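Local coordinates for uncharacterized lipoprotein yjhA (Bacillus subtilis, PDB 3CFU) that is of unknown function but is probably held at the cell membrane as a lipoprotein, this chain containing its DUF4352 domain, at residues E6-K9 against N14-V17; N18-V23 against G115-Y120; I50-M55 against K89-M94; D71-N76 against D143-V148; N125-D130 against S134-R139. One frame throughout, in Å; residues are numbered along the deposited sequence.

Contact 1 (E6-K9 against N14-V17)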
# COMPACT_ATOMS: atom_id res chain seq x y z
N GLU A 6 12.46 5.54 3.27
CA GLU A 6 12.23 6.57 4.28
C GLU A 6 10.94 6.41 5.08
O GLU A 6 9.87 6.08 4.53
CB GLU A 6 12.25 7.94 3.58
CG GLU A 6 11.78 9.13 4.43
CD GLU A 6 11.43 10.35 3.57
OE1 GLU A 6 10.63 11.20 4.01
OE2 GLU A 6 11.97 10.47 2.44
N THR A 7 11.05 6.62 6.39
CA THR A 7 9.92 6.55 7.31
C THR A 7 9.46 7.99 7.57
O THR A 7 10.30 8.89 7.75
CB THR A 7 10.33 5.90 8.67
OG1 THR A 7 10.76 4.56 8.45
CG2 THR A 7 9.15 5.89 9.66
N PHE A 8 8.15 8.23 7.57
CA PHE A 8 7.64 9.57 7.83
C PHE A 8 6.30 9.52 8.57
O PHE A 8 5.63 8.50 8.56
CB PHE A 8 7.49 10.37 6.51
CG PHE A 8 6.62 9.69 5.46
CD1 PHE A 8 7.14 8.69 4.65
CD2 PHE A 8 5.29 10.06 5.31
CE1 PHE A 8 6.34 8.06 3.69
CE2 PHE A 8 4.49 9.44 4.35
CZ PHE A 8 5.01 8.44 3.54
N LYS A 9 5.93 10.61 9.23
CA LYS A 9 4.67 10.68 9.97
C LYS A 9 3.51 11.00 9.02
O LYS A 9 3.56 11.97 8.26
CB LYS A 9 4.73 11.76 11.05
CG LYS A 9 3.56 11.74 12.04
CD LYS A 9 3.73 12.84 13.08
CE LYS A 9 2.40 13.22 13.69
NZ LYS A 9 1.42 13.56 12.63
N ASN A 14 3.30 5.97 11.42
CA ASN A 14 4.59 6.31 10.81
C ASN A 14 4.49 5.30 9.68
O ASN A 14 4.15 4.15 9.92
CB ASN A 14 5.82 5.95 11.65
CG ASN A 14 6.16 6.99 12.68
OD1 ASN A 14 6.78 6.67 13.70
ND2 ASN A 14 5.78 8.24 12.44
N PHE A 15 4.78 5.72 8.46
CA PHE A 15 4.65 4.84 7.32
C PHE A 15 5.90 4.74 6.48
O PHE A 15 6.63 5.71 6.30
CB PHE A 15 3.51 5.36 6.43
CG PHE A 15 3.34 4.60 5.16
CD1 PHE A 15 2.68 3.38 5.16
CD2 PHE A 15 3.87 5.08 3.97
CE1 PHE A 15 2.55 2.65 4.00
CE2 PHE A 15 3.74 4.36 2.81
CZ PHE A 15 3.08 3.14 2.82
N THR A 16 6.14 3.56 5.92
CA THR A 16 7.32 3.40 5.10
C THR A 16 7.18 2.37 4.00
O THR A 16 6.52 1.35 4.16
CB THR A 16 8.57 3.05 5.98
OG1 THR A 16 9.64 2.57 5.15
CG2 THR A 16 8.23 1.99 6.99
N VAL A 17 7.78 2.69 2.85
CA VAL A 17 7.79 1.76 1.73
C VAL A 17 9.19 1.14 1.85
O VAL A 17 10.20 1.83 1.69
CB VAL A 17 7.66 2.48 0.36
CG1 VAL A 17 7.67 1.44 -0.76
CG2 VAL A 17 6.37 3.29 0.31
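F8 and F15 form the antiparallel hydrogen-bonded pair at the middle of the contact, where F15 N gives a nearly straight bond to F8 O (2.9 Å) and F8 N returns a longer one to F15 O (3.2 Å). The axes of strands 7-9 and 14-17 approach to 4.6 Å, and K9 and N14 follow as a non-hydrogen-bonded pair. F8 O also receives the CA hydrogen of N14. Both phenylalanines leave the same face of the sheet and lie side by side. With CG set between its backbone N and carbonyl carbon (chi1 56°), the F8 ring leans toward the neighbouring strand, and its CZ meets the edge of the F15 ring at CD2, 3.6 Å away, the two planes 77° apart. H2 stacks on F8 and Y124 on F15. A serine in place of F8 would probably open a gap beside the F15 edge and leave the H2 ring without its stacking mate. On the other face T7 OG1 rests on T16 CB at 3.6 Å, while T7 CG2 touches N14 CB. This is a beta hairpin, its first strand forming one border of a four-stranded antiparallel sheet.

Contact 2 (N18-V23 against G115-Y120)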
# COMPACT_ATOMS: atom_id res chain seq x y z
N ASN A 18 9.24 -0.15 2.15
CA ASN A 18 10.51 -0.85 2.33
C ASN A 18 11.25 -1.11 1.03
O ASN A 18 12.24 -0.44 0.73
CB ASN A 18 10.27 -2.17 3.07
CG ASN A 18 9.68 -1.96 4.45
OD1 ASN A 18 8.94 -2.80 4.96
ND2 ASN A 18 10.01 -0.83 5.07
N LYS A 19 10.79 -2.08 0.25
CA LYS A 19 11.43 -2.39 -1.02
C LYS A 19 10.43 -2.62 -2.13
O LYS A 19 9.22 -2.74 -1.89
CB LYS A 19 12.28 -3.67 -0.93
CG LYS A 19 12.69 -4.08 0.46
CD LYS A 19 11.89 -5.29 0.93
CE LYS A 19 12.29 -6.56 0.20
NZ LYS A 19 11.43 -7.69 0.62
N VAL A 20 10.94 -2.67 -3.36
CA VAL A 20 10.11 -2.98 -4.51
C VAL A 20 10.78 -4.10 -5.29
O VAL A 20 11.77 -3.89 -5.99
CB VAL A 20 9.91 -1.79 -5.48
CG1 VAL A 20 9.03 -2.24 -6.64
CG2 VAL A 20 9.26 -0.63 -4.76
N ASP A 21 10.26 -5.32 -5.15
CA ASP A 21 10.81 -6.43 -5.90
C ASP A 21 9.93 -6.56 -7.15
O ASP A 21 8.80 -6.05 -7.17
CB ASP A 21 10.79 -7.72 -5.06
CG ASP A 21 11.51 -7.57 -3.71
OD1 ASP A 21 12.61 -6.97 -3.70
OD2 ASP A 21 10.99 -8.06 -2.68
N ARG A 22 10.44 -7.19 -8.20
CA ARG A 22 9.69 -7.39 -9.43
C ARG A 22 9.80 -8.87 -9.80
O ARG A 22 10.86 -9.47 -9.65
CB ARG A 22 10.28 -6.56 -10.59
CG ARG A 22 10.32 -5.05 -10.37
CD ARG A 22 11.55 -4.45 -11.05
NE ARG A 22 12.79 -4.97 -10.47
CZ ARG A 22 13.97 -4.97 -11.08
NH1 ARG A 22 14.08 -4.48 -12.31
NH2 ARG A 22 15.04 -5.46 -10.47
N VAL A 23 8.69 -9.46 -10.25
CA VAL A 23 8.71 -10.86 -10.67
C VAL A 23 8.21 -10.89 -12.11
O VAL A 23 7.64 -9.91 -12.59
CB VAL A 23 7.78 -11.76 -9.80
CG1 VAL A 23 6.32 -11.57 -10.20
CG2 VAL A 23 8.18 -13.22 -9.98
N GLY A 115 10.16 -2.84 -16.91
CA GLY A 115 11.09 -1.81 -16.50
C GLY A 115 10.57 -0.38 -16.56
O GLY A 115 11.31 0.55 -16.89
N GLU A 116 9.30 -0.21 -16.23
CA GLU A 116 8.67 1.11 -16.26
C GLU A 116 8.46 1.61 -14.83
O GLU A 116 7.77 2.61 -14.61
CB GLU A 116 7.30 0.98 -16.94
CG GLU A 116 6.80 2.24 -17.61
CD GLU A 116 7.04 2.22 -19.11
OE1 GLU A 116 8.14 1.80 -19.53
OE2 GLU A 116 6.13 2.63 -19.86
N GLN A 117 9.07 0.93 -13.86
CA GLN A 117 8.87 1.28 -12.46
C GLN A 117 9.04 2.70 -11.98
O GLN A 117 8.29 3.15 -11.11
CB GLN A 117 9.74 0.40 -11.56
CG GLN A 117 9.66 0.79 -10.08
CD GLN A 117 10.57 -0.04 -9.20
OE1 GLN A 117 10.64 -1.26 -9.34
NE2 GLN A 117 11.27 0.61 -8.27
N LYS A 118 10.01 3.41 -12.53
CA LYS A 118 10.29 4.77 -12.10
C LYS A 118 9.19 5.78 -12.35
O LYS A 118 9.23 6.88 -11.79
CB LYS A 118 11.59 5.24 -12.74
N HIS A 119 8.21 5.43 -13.17
CA HIS A 119 7.12 6.35 -13.48
C HIS A 119 5.96 6.20 -12.50
O HIS A 119 4.90 6.79 -12.69
CB HIS A 119 6.63 6.08 -14.90
CG HIS A 119 7.66 6.33 -15.96
ND1 HIS A 119 7.63 5.72 -17.19
CD2 HIS A 119 8.76 7.13 -15.96
CE1 HIS A 119 8.67 6.12 -17.90
NE2 HIS A 119 9.37 6.98 -17.18
N TYR A 120 6.17 5.43 -11.44
CA TYR A 120 5.11 5.17 -10.47
C TYR A 120 5.26 5.72 -9.05
O TYR A 120 6.34 5.69 -8.45
CB TYR A 120 4.86 3.66 -10.42
CG TYR A 120 4.28 3.12 -11.71
CD1 TYR A 120 2.91 2.90 -11.84
CD2 TYR A 120 5.10 2.86 -12.81
CE1 TYR A 120 2.36 2.43 -13.03
CE2 TYR A 120 4.56 2.39 -14.01
CZ TYR A 120 3.19 2.18 -14.11
OH TYR A 120 2.66 1.69 -15.28
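The side-chain amide of Q117 presents one face to V20 and its oxygen end to R22. V20 CB and CG1 both stand out of the amide plane on the same side, CG1 being 3.3 Å from Q117 OE1 and 3.7 Å from Q117 CD. R22 approaches from beyond the oxygen: its CD lies 3.7 Å from Q117 OE1, and its guanidinium plane is almost perpendicular to the amide (89°). No hydrogen bond joins these groups; the amide oxygen meets aliphatic carbon of both strand residues. The other flat group of the segment, the Y120 ring, has the carbonyl oxygens E116 O and Q117 O at its edge, in its plane.

Q117 gets across because CG is anti to its backbone N (chi1 175°) and the chain stays extended beyond it, coming at V20 from the opposite direction and spanning backbones whose CA atoms, V20 to Q117, remain 9.1 Å apart. The 3-10 turn 117-119 carries it, with H119 N bonded to E116 O and Y120 N to Q117 O. D21, between V20 and R22, points away from this turn and makes a weak salt bridge to K19.

The contact lies at the surface, where the loop between strands 103-112 and 121-124 leans over strand 13-23. V20 also packs on I51 of strand 47-57, which pairs with this strand through D21 and I50, while Y120 leads into strand 121-124 and bonds to L150 through its backbone.

Contact 3 (I50-M55 against K89-M94)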
# COMPACT_ATOMS: atom_id res chain seq x y z
N ILE A 50 6.08 -5.65 -6.40
CA ILE A 50 5.77 -6.23 -5.10
C ILE A 50 6.29 -5.24 -4.08
O ILE A 50 7.43 -5.34 -3.63
CB ILE A 50 6.46 -7.57 -4.83
CG1 ILE A 50 6.01 -8.61 -5.85
CG2 ILE A 50 6.14 -8.04 -3.42
CD1 ILE A 50 6.56 -8.37 -7.24
N ILE A 51 5.46 -4.26 -3.72
CA ILE A 51 5.85 -3.24 -2.76
C ILE A 51 5.58 -3.71 -1.34
O ILE A 51 4.46 -4.12 -1.02
CB ILE A 51 5.09 -1.92 -3.01
CG1 ILE A 51 5.39 -1.41 -4.43
CG2 ILE A 51 5.50 -0.88 -1.99
CD1 ILE A 51 4.45 -0.34 -4.91
N GLU A 52 6.62 -3.67 -0.51
CA GLU A 52 6.48 -4.05 0.89
C GLU A 52 6.44 -2.73 1.65
O GLU A 52 7.29 -1.86 1.44
CB GLU A 52 7.68 -4.88 1.37
CG GLU A 52 7.54 -5.33 2.81
CD GLU A 52 8.76 -6.07 3.32
OE1 GLU A 52 9.82 -5.43 3.50
OE2 GLU A 52 8.66 -7.29 3.54
N VAL A 53 5.45 -2.59 2.52
CA VAL A 53 5.28 -1.38 3.32
C VAL A 53 5.09 -1.72 4.80
O VAL A 53 4.78 -2.87 5.15
CB VAL A 53 4.05 -0.54 2.82
CG1 VAL A 53 4.20 -0.20 1.34
CG2 VAL A 53 2.75 -1.31 3.02
N THR A 54 5.27 -0.73 5.66
CA THR A 54 5.12 -0.91 7.09
C THR A 54 4.32 0.24 7.67
O THR A 54 4.53 1.39 7.32
CB THR A 54 6.49 -0.93 7.82
OG1 THR A 54 7.19 -2.13 7.48
CG2 THR A 54 6.29 -0.88 9.35
N MSE A 55 3.39 -0.10 8.56
CA MSE A 55 2.55 0.88 9.24
C MSE A 55 2.79 0.77 10.74
O MSE A 55 2.72 -0.32 11.31
CB MSE A 55 1.06 0.62 8.98
CG MSE A 55 0.58 1.05 7.62
SE MSE A 55 -1.30 0.66 7.27
CE MSE A 55 -2.14 1.82 8.57
N LYS A 89 2.35 -15.39 0.02
CA LYS A 89 1.33 -15.90 0.92
C LYS A 89 1.70 -15.54 2.36
O LYS A 89 2.82 -15.79 2.80
CB LYS A 89 1.19 -17.41 0.76
N GLY A 90 0.75 -14.93 3.07
CA GLY A 90 0.99 -14.52 4.44
C GLY A 90 1.52 -13.09 4.52
O GLY A 90 1.56 -12.49 5.60
N ARG A 91 1.93 -12.54 3.38
CA ARG A 91 2.47 -11.18 3.34
C ARG A 91 1.51 -10.18 2.71
O ARG A 91 1.63 -8.97 2.93
CB ARG A 91 3.79 -11.17 2.55
CG ARG A 91 4.90 -12.05 3.12
CD ARG A 91 6.08 -12.13 2.16
NE ARG A 91 6.81 -10.86 2.07
CZ ARG A 91 7.39 -10.40 0.96
NH1 ARG A 91 7.33 -11.10 -0.17
NH2 ARG A 91 8.03 -9.24 0.99
N ILE A 92 0.56 -10.68 1.93
CA ILE A 92 -0.42 -9.83 1.26
C ILE A 92 -1.14 -8.93 2.25
O ILE A 92 -1.81 -9.41 3.17
CB ILE A 92 -1.48 -10.69 0.52
CG1 ILE A 92 -0.80 -11.65 -0.45
CG2 ILE A 92 -2.45 -9.78 -0.22
CD1 ILE A 92 0.03 -10.98 -1.54
N LEU A 93 -1.00 -7.61 2.08
CA LEU A 93 -1.65 -6.65 2.97
C LEU A 93 -3.15 -6.59 2.68
O LEU A 93 -3.56 -6.18 1.59
CB LEU A 93 -1.02 -5.26 2.78
CG LEU A 93 -1.44 -4.14 3.73
CD1 LEU A 93 -0.54 -2.93 3.50
CD2 LEU A 93 -2.89 -3.76 3.51
N MSE A 94 -3.96 -6.97 3.65
CA MSE A 94 -5.40 -6.96 3.43
C MSE A 94 -6.14 -6.05 4.41
O MSE A 94 -6.67 -5.01 4.02
CB MSE A 94 -5.92 -8.39 3.55
CG MSE A 94 -6.89 -8.78 2.47
SE MSE A 94 -6.16 -8.58 0.66
CE MSE A 94 -5.57 -10.41 0.42
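E52 and V53 of segment 50-55, on strand 47-57, face R91 and L93 of an irregular segment that runs by border strand 103-112 and reaches them by side chains alone, the CA atoms of E52 and R91 being 8.5 Å apart. The two antiparallel sheets of the chain pack against each other here, consistent with the immunoglobulin-like beta sandwich of the MPT63 clan, and the loop carrying R91 and L93 contributes to both the outer and the inner face of the larger sheet.

On the outer face E52 reaches out with CG anti to its backbone N (chi1 -178°) and the chain extended beyond. R91 crosses it at about a right angle, and its NH2 donates a straight but long bond to E52 OE2 (3.3 Å, 166°), forming a salt bridge. The oxygen lies in the guanidinium plane at its edge, whereas the nitrogen sits well above the carboxylate plane; the two planes are 85° apart. K19 of the adjacent strand touches both residues. A leucine in place of E52 would probably leave R91 without its carboxylate mate and its guanidinium freer to turn.

V53, next along the strand, turns to the inner face and packs on L122 of the second sheet. L93 enters from the loop, resting also on F70 and L108, and the contact with V53 is made by single methyl groups: L93 CD1 lies 3.7 Å from V53 CG2.

Contact 4 (D71-N76 against D143-V148)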
# COMPACT_ATOMS: atom_id res chain seq x y z
N ASP A 71 -2.96 3.14 -3.21
CA ASP A 71 -3.19 3.32 -4.62
C ASP A 71 -1.89 3.64 -5.35
O ASP A 71 -1.01 4.31 -4.80
CB ASP A 71 -4.21 4.45 -4.83
CG ASP A 71 -4.60 4.61 -6.28
OD1 ASP A 71 -4.58 3.61 -7.02
OD2 ASP A 71 -4.96 5.74 -6.68
N LEU A 72 -1.77 3.13 -6.57
CA LEU A 72 -0.59 3.35 -7.40
C LEU A 72 -1.01 4.19 -8.59
O LEU A 72 -1.99 3.87 -9.28
CB LEU A 72 -0.02 2.01 -7.89
CG LEU A 72 1.43 2.00 -8.37
CD1 LEU A 72 2.37 2.13 -7.17
CD2 LEU A 72 1.70 0.70 -9.12
N ARG A 73 -0.29 5.28 -8.84
CA ARG A 73 -0.61 6.16 -9.95
C ARG A 73 0.50 6.22 -11.01
O ARG A 73 1.66 5.94 -10.72
CB ARG A 73 -0.92 7.57 -9.39
CG ARG A 73 -2.18 7.60 -8.53
CD ARG A 73 -2.39 8.94 -7.82
NE ARG A 73 -3.50 8.85 -6.87
CZ ARG A 73 -3.69 9.69 -5.85
NH1 ARG A 73 -2.84 10.68 -5.65
NH2 ARG A 73 -4.71 9.50 -5.02
N ASP A 74 0.11 6.56 -12.24
CA ASP A 74 1.02 6.68 -13.39
C ASP A 74 1.65 8.06 -13.43
O ASP A 74 1.46 8.88 -12.53
CB ASP A 74 0.27 6.53 -14.72
CG ASP A 74 -0.23 5.14 -14.98
OD1 ASP A 74 0.43 4.18 -14.51
OD2 ASP A 74 -1.25 4.99 -15.69
N LYS A 75 2.38 8.33 -14.51
CA LYS A 75 2.96 9.64 -14.72
C LYS A 75 1.73 10.49 -15.07
O LYS A 75 1.69 11.69 -14.80
CB LYS A 75 3.96 9.63 -15.89
CG LYS A 75 4.76 10.92 -16.08
CD LYS A 75 3.96 12.02 -16.77
CE LYS A 75 4.88 13.12 -17.30
NZ LYS A 75 4.14 14.13 -18.10
N ASN A 76 0.71 9.85 -15.66
CA ASN A 76 -0.52 10.56 -16.01
C ASN A 76 -1.49 10.53 -14.81
O ASN A 76 -2.69 10.79 -14.95
CB ASN A 76 -1.20 9.94 -17.24
CG ASN A 76 -0.21 9.54 -18.32
OD1 ASN A 76 0.73 10.28 -18.64
ND2 ASN A 76 -0.41 8.36 -18.89
N ASP A 143 -7.13 12.99 6.70
CA ASP A 143 -7.50 12.77 5.30
C ASP A 143 -6.59 13.56 4.36
O ASP A 143 -6.95 14.65 3.91
CB ASP A 143 -8.96 13.19 5.09
CG ASP A 143 -9.56 12.64 3.81
OD1 ASP A 143 -8.82 12.14 2.94
OD2 ASP A 143 -10.80 12.73 3.67
N ILE A 144 -5.41 13.00 4.07
CA ILE A 144 -4.42 13.63 3.19
C ILE A 144 -3.61 12.54 2.48
O ILE A 144 -3.27 11.52 3.09
CB ILE A 144 -3.47 14.56 3.99
CG1 ILE A 144 -4.22 15.84 4.37
CG2 ILE A 144 -2.22 14.90 3.18
CD1 ILE A 144 -3.35 16.93 4.90
N ASP A 145 -3.33 12.74 1.19
CA ASP A 145 -2.56 11.77 0.39
C ASP A 145 -1.05 11.98 0.60
O ASP A 145 -0.58 13.11 0.66
CB ASP A 145 -2.84 11.93 -1.11
CG ASP A 145 -4.23 11.46 -1.54
OD1 ASP A 145 -4.82 10.59 -0.88
OD2 ASP A 145 -4.71 11.96 -2.58
N TYR A 146 -0.30 10.88 0.68
CA TYR A 146 1.15 10.94 0.85
C TYR A 146 1.75 10.16 -0.29
O TYR A 146 1.47 8.97 -0.44
CB TYR A 146 1.59 10.32 2.18
CG TYR A 146 1.17 11.12 3.38
CD1 TYR A 146 -0.09 10.97 3.95
CD2 TYR A 146 2.03 12.09 3.93
CE1 TYR A 146 -0.48 11.74 5.03
CE2 TYR A 146 1.65 12.86 5.00
CZ TYR A 146 0.39 12.69 5.55
OH TYR A 146 0.03 13.46 6.63
N LEU A 147 2.57 10.82 -1.10
CA LEU A 147 3.16 10.15 -2.25
C LEU A 147 4.58 9.68 -2.03
O LEU A 147 5.39 10.39 -1.45
CB LEU A 147 3.13 11.08 -3.47
CG LEU A 147 1.80 11.73 -3.88
CD1 LEU A 147 1.81 12.04 -5.37
CD2 LEU A 147 0.66 10.79 -3.57
N VAL A 148 4.86 8.47 -2.49
CA VAL A 148 6.20 7.90 -2.42
C VAL A 148 6.57 7.52 -3.84
O VAL A 148 5.97 6.61 -4.42
CB VAL A 148 6.27 6.63 -1.55
CG1 VAL A 148 7.72 6.37 -1.18
CG2 VAL A 148 5.41 6.78 -0.31
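R73 reaches D145 because its CG is anti to the carbonyl carbon (chi1 -66°) and the chain then runs fully extended to NE, carrying the guanidinium across to the other segment. D145 adopts a similar first torsion (-72°), which swings its carboxylate out to meet it. The two side chains cross at about a right angle with their planes 70° apart. D145 OD2 lies in the guanidinium plane, at its edge, and takes a weak hydrogen bond from R73 NH2 at 3.5 Å, part of a salt bridge; R73 NH1 stays further off, 3.8 Å from the same D145 OD2. L147 CD2 closes in obliquely on R73 NH1 at 4.1 Å.

A second carboxylate holds the arginine from its own strand: R73 NE makes a weak hydrogen bond, part of a second salt bridge, to D71 OD2 at 3.4 Å. Each acid is fixed in turn by a neutral partner, D71 OD2 by S79 OG and D145 OD1 by N125 ND2. Strands 70-73 and 146-149 are the two borders of the three-stranded antiparallel sheet, so R73 spans the middle strand, 121-124, where V123 touches both R73 and D145.

One guanidinium thus serves two carboxylates in a surface salt-bridge network. Its bonds are long and D145 is exposed, so the network links border strand 70-73 to the residue just ahead of strand 146-149 probably only weakly. The positive charge of R73 is likely to ease the repulsion between D71 and D145 and to help keep both ionised.

Contact 5 (N125-D130 against S134-R139)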
# COMPACT_ATOMS: atom_id res chain seq x y z
N ASN A 125 -3.10 7.14 2.13
CA ASN A 125 -3.98 8.06 2.84
C ASN A 125 -4.33 7.36 4.16
O ASN A 125 -5.09 6.38 4.19
CB ASN A 125 -5.26 8.36 2.05
CG ASN A 125 -6.08 9.49 2.66
OD1 ASN A 125 -6.43 9.45 3.85
ND2 ASN A 125 -6.39 10.50 1.86
N PRO A 126 -3.76 7.85 5.28
CA PRO A 126 -4.00 7.26 6.61
C PRO A 126 -5.45 7.26 7.08
O PRO A 126 -5.88 6.37 7.80
CB PRO A 126 -3.05 8.03 7.53
CG PRO A 126 -2.86 9.35 6.83
CD PRO A 126 -2.85 9.00 5.35
N PHE A 127 -6.22 8.26 6.66
CA PHE A 127 -7.63 8.30 7.04
C PHE A 127 -8.33 7.14 6.29
O PHE A 127 -9.11 6.40 6.88
CB PHE A 127 -8.24 9.65 6.66
CG PHE A 127 -9.70 9.77 7.01
CD1 PHE A 127 -10.11 9.78 8.34
CD2 PHE A 127 -10.66 9.88 6.01
CE1 PHE A 127 -11.46 9.89 8.66
CE2 PHE A 127 -12.02 9.99 6.33
CZ PHE A 127 -12.41 10.00 7.65
N LEU A 128 -8.04 6.99 5.01
CA LEU A 128 -8.62 5.92 4.20
C LEU A 128 -8.14 4.55 4.68
O LEU A 128 -8.93 3.60 4.72
CB LEU A 128 -8.24 6.09 2.72
CG LEU A 128 -9.21 6.75 1.72
CD1 LEU A 128 -10.28 5.74 1.27
CD2 LEU A 128 -9.85 7.98 2.34
N ALA A 129 -6.86 4.45 5.04
CA ALA A 129 -6.25 3.19 5.49
C ALA A 129 -6.78 2.70 6.81
O ALA A 129 -6.69 1.51 7.12
CB ALA A 129 -4.73 3.34 5.61
N ASP A 130 -7.32 3.61 7.61
CA ASP A 130 -7.85 3.23 8.91
C ASP A 130 -9.37 3.20 8.84
O ASP A 130 -10.02 4.22 8.68
CB ASP A 130 -7.37 4.21 9.97
CG ASP A 130 -7.81 3.82 11.37
OD1 ASP A 130 -8.56 2.83 11.51
OD2 ASP A 130 -7.40 4.51 12.32
N SER A 134 -15.45 3.80 15.05
CA SER A 134 -15.76 4.43 16.34
C SER A 134 -15.21 5.84 16.55
O SER A 134 -15.73 6.58 17.38
CB SER A 134 -15.26 3.56 17.48
OG SER A 134 -13.84 3.52 17.48
N ASN A 135 -14.17 6.20 15.80
CA ASN A 135 -13.52 7.50 15.96
C ASN A 135 -13.25 8.19 14.63
O ASN A 135 -12.26 8.90 14.49
CB ASN A 135 -12.18 7.29 16.67
CG ASN A 135 -11.21 6.40 15.87
OD1 ASN A 135 -11.56 5.84 14.83
ND2 ASN A 135 -9.99 6.26 16.38
N THR A 136 -14.15 7.99 13.68
CA THR A 136 -14.01 8.57 12.35
C THR A 136 -14.01 10.09 12.31
O THR A 136 -13.12 10.69 11.71
CB THR A 136 -15.12 8.05 11.44
OG1 THR A 136 -15.16 6.62 11.52
CG2 THR A 136 -14.85 8.46 10.00
N GLU A 137 -15.00 10.72 12.94
CA GLU A 137 -15.05 12.18 12.95
C GLU A 137 -13.83 12.72 13.68
O GLU A 137 -13.32 13.79 13.36
CB GLU A 137 -16.32 12.68 13.65
CG GLU A 137 -17.58 12.62 12.79
CD GLU A 137 -17.53 13.59 11.61
OE1 GLU A 137 -16.53 13.57 10.86
OE2 GLU A 137 -18.50 14.35 11.43
N GLU A 138 -13.36 11.96 14.67
CA GLU A 138 -12.22 12.38 15.48
C GLU A 138 -10.88 12.31 14.75
O GLU A 138 -9.83 12.51 15.36
CB GLU A 138 -12.15 11.53 16.75
CG GLU A 138 -13.39 11.67 17.63
CD GLU A 138 -13.46 10.59 18.70
OE1 GLU A 138 -12.42 10.30 19.32
OE2 GLU A 138 -14.57 10.04 18.93
N ARG A 139 -10.91 12.03 13.45
CA ARG A 139 -9.67 11.95 12.69
C ARG A 139 -9.77 12.36 11.22
O ARG A 139 -8.93 11.98 10.40
CB ARG A 139 -9.09 10.53 12.82
CG ARG A 139 -10.04 9.38 12.53
CD ARG A 139 -9.44 8.02 12.92
NE ARG A 139 -10.29 6.91 12.45
CZ ARG A 139 -10.30 6.46 11.20
NH1 ARG A 139 -9.51 7.00 10.28
NH2 ARG A 139 -11.13 5.47 10.85
O HOH W 1 -6.83 8.04 10.29
O HOH W 2 -8.10 4.76 14.82
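The carboxylate of D130 is stacked on the guanidinium of R139, the planes only 10° apart and D130 CG 3.6 Å above the centre of the group. No N-H points at the carboxylate in this pose, so the attraction between the two charges acts through the face. The N-H groups go to main-chain oxygens instead: R139 NH2 donates to D130 O at 2.7 Å, coming from above the carbonyl plane, and NH1 adds weak bonds to D130 O and F127 O. R139 NH2 also bonds to N132 O. At the other end of the group, R139 NE bonds to N135 OD1 (2.9 Å), which lies in the guanidinium plane. The bonds to D130 O, N132 O and N135 OD1 probably fix the rotation of the arginine.

Two waters extend the grip. One links R139 NH1 to P126 O, and the other joins D130 OD2 to N135 ND2; D130 OD1 is held by the backbone N of N132 and of S64.

F127 flanks the arginine, its CG anti to the backbone N (chi1 180°), which brings the ring from the helix over to R139 and T136. F127 CD1 lies 3.4 Å from R139 NH1, the ring and guanidinium planes 53° apart, while F127 CZ meets T136 CG2 at 3.7 Å and T136 O sits at the ring edge.

N125 is the N-cap, its OD1 accepting from L128 N and weakly from F127 N, while R139 binds D130 O just past the helix and, weakly, F127 O: an N-capped single helical turn, 126-129, closed by an arginine from the following loop.

Overall arrangement
Contacts 1 and 3 are partly buried; contact 3 lies nearest the chain centre, contact 1 at the border of the larger sheet, and T16 O bonds to T54 N between them. Contact 2 extends strand 13-23 to the surface. Contact 4 spans the smaller sheet, and its V148 packs on V17 of contact 1, bringing the two sheets together. Contact 5, although buried, lies farthest from the chain centre, joined to contact 4 through N125. Chemistry follows position: aromatic and backbone pairing in contact 1, an amide against aliphatic carbon, without hydrogen bonds, in surface contact 2, mixed charge and methyl packing in contact 3, two carboxylates round one arginine in surface contact 4, and buried arginine-to-carbonyl bonding in contact 5.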